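Local coordinates for uncharacterized protein (Pyrococcus horikoshii, PDB 1ZJJ), which probably acts as a magnesium-dependent phosphatase of the haloacid dehalogenase superfamily, with a magnesium ion bound in its active site, at residues B[23-26]-B[27-31]; B[59-63]-B[64-68]. All blocks are in the same frame, centred on the assembly; numbering follows the deposited sequence.

Contact 1: B[23-26]-B[27-31]; sequences RELI and EFLKE
Leu29 lays its branched end against that of Leu25 one helical turn earlier, CD1 of Leu25 standing 4.1 Å from CG of Leu29 and equally near its CD2. The two side chains meet at a slant. In Leu25 the branch point lies anti to the backbone N (chi1 172°), which swings CD1 forward along the helix, whereas Leu29 turns its own CG back beside its backbone N, over the carbonyl oxygen of Leu25. On its other flank Leu29 approaches Ile26, CD1 to CD1 at 4.3 Å.

Beneath these side chains runs ordinary alpha-helical bonding. Glu27 N, Phe28 N and Leu29 N donate to the carbonyl oxygens of Arg23, Glu24 and Leu25, with Leu29 N to Leu25 O at 2.9 Å. Lys30 N reaches Ile26 O only weakly, at 3.4 Å. CG of Lys30 lies 3.3 Å from Ile26 O, and the extended lysine side chain carries CE across CG2 of Ile26.

On the exposed side, Arg23 and Glu27 hold their guanidinium and carboxylate planes 12° apart without forming a salt bridge. NH1 of Arg23 is 5.7 Å from OE2 of Glu27, so any attraction is probably no more than long-range. The nearest approach of the two side chains is NH1 of Arg23 to CG of Glu27, 4.0 Å.

Leu29 also touches Ile4, Phe6 and Phe36. An alanine in its place is likely to open a gap beside CD1 of Leu25 and leave those three side chains less fully packed.

Helix 22-31 is thus amphipathic: Leu25, Ile26 and Leu29 pack on strands 2-6 and 36-40 of the parallel sheet, while Leu25, Phe28 and Leu29 also meet helix 256-261.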
loop_
_atom_site.group_PDB
_atom_site.type_symbol
_atom_site.label_atom_id
_atom_site.label_comp_id
_atom_site.label_asym_id
_atom_site.label_seq_id
_atom_site.Cartn_x
_atom_site.Cartn_y
_atom_site.Cartn_z
ATOM N N ARG B 23 6.844 -5.594 37.233
ATOM C CA ARG B 23 7.810 -4.905 38.097
ATOM C C ARG B 23 8.705 -5.918 38.809
ATOM O O ARG B 23 9.912 -5.713 38.932
ATOM C CB ARG B 23 7.103 -4.038 39.145
ATOM C CG ARG B 23 8.059 -3.223 40.020
ATOM C CD ARG B 23 7.325 -2.598 41.207
ATOM N NE ARG B 23 6.938 -3.584 42.215
ATOM C CZ ARG B 23 7.758 -4.103 43.122
ATOM N NH1 ARG B 23 9.029 -3.736 43.163
ATOM N NH2 ARG B 23 7.295 -4.985 43.998
ATOM N N GLU B 24 8.096 -7.004 39.282
ATOM C CA GLU B 24 8.854 -8.044 39.964
ATOM C C GLU B 24 9.891 -8.650 39.060
ATOM O O GLU B 24 11.024 -8.837 39.472
ATOM C CB GLU B 24 7.949 -9.160 40.506
ATOM C CG GLU B 24 7.290 -8.817 41.810
ATOM C CD GLU B 24 5.927 -8.179 41.634
ATOM O OE1 GLU B 24 5.618 -7.625 40.557
ATOM O OE2 GLU B 24 5.143 -8.237 42.599
ATOM N N LEU B 25 9.489 -8.953 37.831
ATOM C CA LEU B 25 10.398 -9.521 36.852
ATOM C C LEU B 25 11.606 -8.612 36.677
ATOM O O LEU B 25 12.741 -9.051 36.818
ATOM C CB LEU B 25 9.698 -9.684 35.504
ATOM C CG LEU B 25 10.627 -10.091 34.342
ATOM C CD1 LEU B 25 11.376 -11.385 34.673
ATOM C CD2 LEU B 25 9.801 -10.263 33.082
ATOM N N ILE B 26 11.351 -7.345 36.366
ATOM C CA ILE B 26 12.418 -6.373 36.169
ATOM C C ILE B 26 13.296 -6.215 37.415
ATOM O O ILE B 26 14.513 -6.053 37.303
ATOM C CB ILE B 26 11.840 -4.996 35.753
ATOM C CG1 ILE B 26 11.084 -5.129 34.427
ATOM C CG2 ILE B 26 12.960 -3.980 35.612
ATOM C CD1 ILE B 26 11.932 -5.677 33.282
ATOM N N GLU B 27 12.695 -6.259 38.601
ATOM C CA GLU B 27 13.483 -6.142 39.825
ATOM C C GLU B 27 14.329 -7.390 39.997
ATOM O O GLU B 27 15.419 -7.353 40.570
ATOM C CB GLU B 27 12.587 -5.958 41.057
ATOM C CG GLU B 27 12.584 -4.534 41.570
ATOM C CD GLU B 27 13.951 -3.887 41.436
ATOM O OE1 GLU B 27 14.921 -4.381 42.057
ATOM O OE2 GLU B 27 14.056 -2.889 40.692
ATOM N N PHE B 28 13.820 -8.501 39.481
ATOM C CA PHE B 28 14.522 -9.770 39.561
ATOM C C PHE B 28 15.730 -9.824 38.619
ATOM O O PHE B 28 16.799 -10.307 38.997
ATOM C CB PHE B 28 13.565 -10.918 39.224
ATOM C CG PHE B 28 14.226 -12.260 39.181
ATOM C CD1 PHE B 28 14.643 -12.888 40.352
ATOM C CD2 PHE B 28 14.448 -12.893 37.968
ATOM C CE1 PHE B 28 15.272 -14.126 40.307
ATOM C CE2 PHE B 28 15.076 -14.134 37.911
ATOM C CZ PHE B 28 15.490 -14.754 39.083
ATOM N N LEU B 29 15.560 -9.340 37.392
ATOM C CA LEU B 29 16.653 -9.359 36.428
ATOM C C LEU B 29 17.851 -8.560 36.945
ATOM O O LEU B 29 19.004 -8.961 36.768
ATOM C CB LEU B 29 16.172 -8.809 35.078
ATOM C CG LEU B 29 15.007 -9.595 34.473
ATOM C CD1 LEU B 29 14.619 -8.997 33.130
ATOM C CD2 LEU B 29 15.411 -11.060 34.314
ATOM N N LYS B 30 17.570 -7.438 37.591
ATOM C CA LYS B 30 18.616 -6.587 38.150
ATOM C C LYS B 30 19.353 -7.293 39.288
ATOM O O LYS B 30 20.572 -7.180 39.421
ATOM C CB LYS B 30 17.998 -5.285 38.652
ATOM C CG LYS B 30 17.405 -4.457 37.534
ATOM C CD LYS B 30 16.691 -3.216 38.028
ATOM C CE LYS B 30 16.428 -2.289 36.852
ATOM N NZ LYS B 30 15.506 -1.164 37.166
ATOM N N GLU B 31 18.601 -8.023 40.105
ATOM C CA GLU B 31 19.164 -8.764 41.230
ATOM C C GLU B 31 20.111 -9.857 40.733
ATOM O O GLU B 31 21.166 -10.098 41.324
ATOM C CB GLU B 31 18.030 -9.394 42.044
ATOM C CG GLU B 31 18.476 -10.283 43.201
ATOM C CD GLU B 31 17.343 -11.144 43.737
ATOM O OE1 GLU B 31 17.537 -11.832 44.761
ATOM O OE2 GLU B 31 16.255 -11.136 43.126
#

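Contact 2: B[59-63]-B[64-68]; sequences IDVSS and SIIIT
A tight local turn, built from two successive i to i+3 backbone bonds, carries the chain from the loop after helix 47-56 into strand 66-68, an outermost strand of the six-stranded parallel sheet. Ile65 N donates to Ser62 O at 3.1 Å and almost straight (169° at the hydrogen), and Ile66 N donates to Ser63 O at 3.2 Å. Both donors sit well above the plane of the carbonyl they use, the second 71° out of it. A water then bridges Ser63 O and Ile66 O, donating to each at 2.7 Å, and Ser63 O therefore accepts from both the backbone and the solvent.

Val61, Ile65 and Ile66 bring their apolar side chains together across the turn. CD1 of Ile65 comes to 3.9 Å from CG2 of Val61, the two side chains crossing at about a right angle. Ile65 has CG1 between its own backbone N and carbonyl carbon (chi1 57°), a placement that lays the side chain against Ser62 O and brings CD1 to the valine. The same methyl of Val61 meets CD1 of Ile66 at 4.2 Å. Beyond the turn, Val61 and Ile65 rest on Phe38, and Ile66 on Tyr50. At the exposed edge the hydroxyls of Ser62 and Ser64 approach to 3.0 Å between their OG atoms.

Ser63 and Ser64 form a single 3-10 turn, closed by the bonds from Ile65 and Ile66, that leads into strand 66-68. Thr68 is the N-cap of helix 69-80, its OG1 bonding Leu71 N, and the whole is part of the alternating strand and helix pattern of the Rossmann-like HAD core.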
loop_
_atom_site.group_PDB
_atom_site.type_symbol
_atom_site.label_atom_id
_atom_site.label_comp_id
_atom_site.label_asym_id
_atom_site.label_seq_id
_atom_site.Cartn_x
_atom_site.Cartn_y
_atom_site.Cartn_z
ATOM N N ILE B 59 6.193 0.492 35.559
ATOM C CA ILE B 59 7.544 0.078 35.216
ATOM C C ILE B 59 8.561 1.216 35.112
ATOM O O ILE B 59 8.358 2.170 34.366
ATOM C CB ILE B 59 7.518 -0.660 33.882
ATOM C CG1 ILE B 59 6.540 -1.835 33.995
ATOM C CG2 ILE B 59 8.912 -1.161 33.541
ATOM C CD1 ILE B 59 5.580 -2.011 32.817
ATOM N N ASP B 60 9.676 1.079 35.827
ATOM C CA ASP B 60 10.720 2.102 35.801
ATOM C C ASP B 60 12.019 1.572 35.198
ATOM O O ASP B 60 12.690 0.731 35.793
ATOM C CB ASP B 60 10.989 2.619 37.216
ATOM C CG ASP B 60 11.838 3.877 37.228
ATOM O OD1 ASP B 60 12.626 4.095 36.280
ATOM O OD2 ASP B 60 11.719 4.648 38.200
ATOM N N VAL B 61 12.364 2.065 34.013
ATOM C CA VAL B 61 13.594 1.668 33.340
ATOM C C VAL B 61 14.143 2.875 32.595
ATOM O O VAL B 61 13.399 3.792 32.239
ATOM C CB VAL B 61 13.361 0.535 32.309
ATOM C CG1 VAL B 61 12.782 -0.701 33.005
ATOM C CG2 VAL B 61 12.441 1.025 31.193
ATOM N N SER B 62 15.448 2.870 32.365
ATOM C CA SER B 62 16.097 3.964 31.658
ATOM C C SER B 62 15.751 3.926 30.168
ATOM O O SER B 62 15.654 2.856 29.571
ATOM C CB SER B 62 17.609 3.861 31.842
ATOM O OG SER B 62 18.279 4.850 31.095
ATOM N N SER B 63 15.555 5.097 29.571
ATOM C CA SER B 63 15.250 5.165 28.149
ATOM C C SER B 63 16.449 4.618 27.364
ATOM O O SER B 63 16.350 4.344 26.170
ATOM C CB SER B 63 14.982 6.615 27.736
ATOM O OG SER B 63 16.144 7.407 27.925
ATOM N N SER B 64 17.581 4.444 28.039
ATOM C CA SER B 64 18.771 3.933 27.363
ATOM C C SER B 64 18.668 2.462 26.951
ATOM O O SER B 64 19.410 2.011 26.082
ATOM C CB SER B 64 20.026 4.145 28.222
ATOM O OG SER B 64 20.052 3.276 29.338
ATOM N N ILE B 65 17.763 1.702 27.563
ATOM C CA ILE B 65 17.624 0.308 27.165
ATOM C C ILE B 65 16.363 0.094 26.328
ATOM O O ILE B 65 15.960 -1.039 26.076
ATOM C CB ILE B 65 17.635 -0.654 28.393
ATOM C CG1 ILE B 65 16.533 -0.287 29.387
ATOM C CG2 ILE B 65 18.990 -0.604 29.071
ATOM C CD1 ILE B 65 15.165 -0.789 29.012
ATOM N N ILE B 66 15.745 1.193 25.905
ATOM C CA ILE B 66 14.542 1.134 25.071
ATOM C C ILE B 66 14.926 1.392 23.613
ATOM O O ILE B 66 15.300 2.507 23.248
ATOM C CB ILE B 66 13.494 2.194 25.486
ATOM C CG1 ILE B 66 13.052 1.954 26.932
ATOM C CG2 ILE B 66 12.288 2.141 24.533
ATOM C CD1 ILE B 66 12.035 2.967 27.454
ATOM N N ILE B 67 14.834 0.357 22.785
ATOM C CA ILE B 67 15.182 0.472 21.372
ATOM C C ILE B 67 13.933 0.496 20.505
ATOM O O ILE B 67 13.148 -0.451 20.502
ATOM C CB ILE B 67 16.060 -0.711 20.927
ATOM C CG1 ILE B 67 17.278 -0.818 21.842
ATOM C CG2 ILE B 67 16.488 -0.531 19.472
ATOM C CD1 ILE B 67 18.079 -2.071 21.621
ATOM N N THR B 68 13.759 1.591 19.775
ATOM C CA THR B 68 12.618 1.756 18.889
ATOM C C THR B 68 13.114 1.559 17.458
ATOM O O THR B 68 14.314 1.690 17.188
ATOM C CB THR B 68 12.029 3.168 19.000
ATOM O OG1 THR B 68 13.025 4.126 18.613
ATOM C CG2 THR B 68 11.593 3.459 20.435
HETATM O O HOH W 1 17.355 4.233 23.662
#

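How the contacts relate
Contact 1 precedes contact 2 along the chain, and their centres lie 14 Å apart within the same HAD-type core. Strand 36-40 connects them: Phe38 receives Ile26 from the helix and both Val61 and Ile65 from the turn. They also touch directly, CG2 of Ile26 lying 4.2 Å from CG1 of Val61 and NZ of Lys30 packing 3.7 Å from Asp60 O. Neither contact supplies a ligand to the magnesium ion, which is held by Asp7, Asp9 and Asp210. The side chain of Leu25 is about 12 Å from that of Asp7; that of Ile66 is about 10 Å from Asp7 and about 13 Å from the metal.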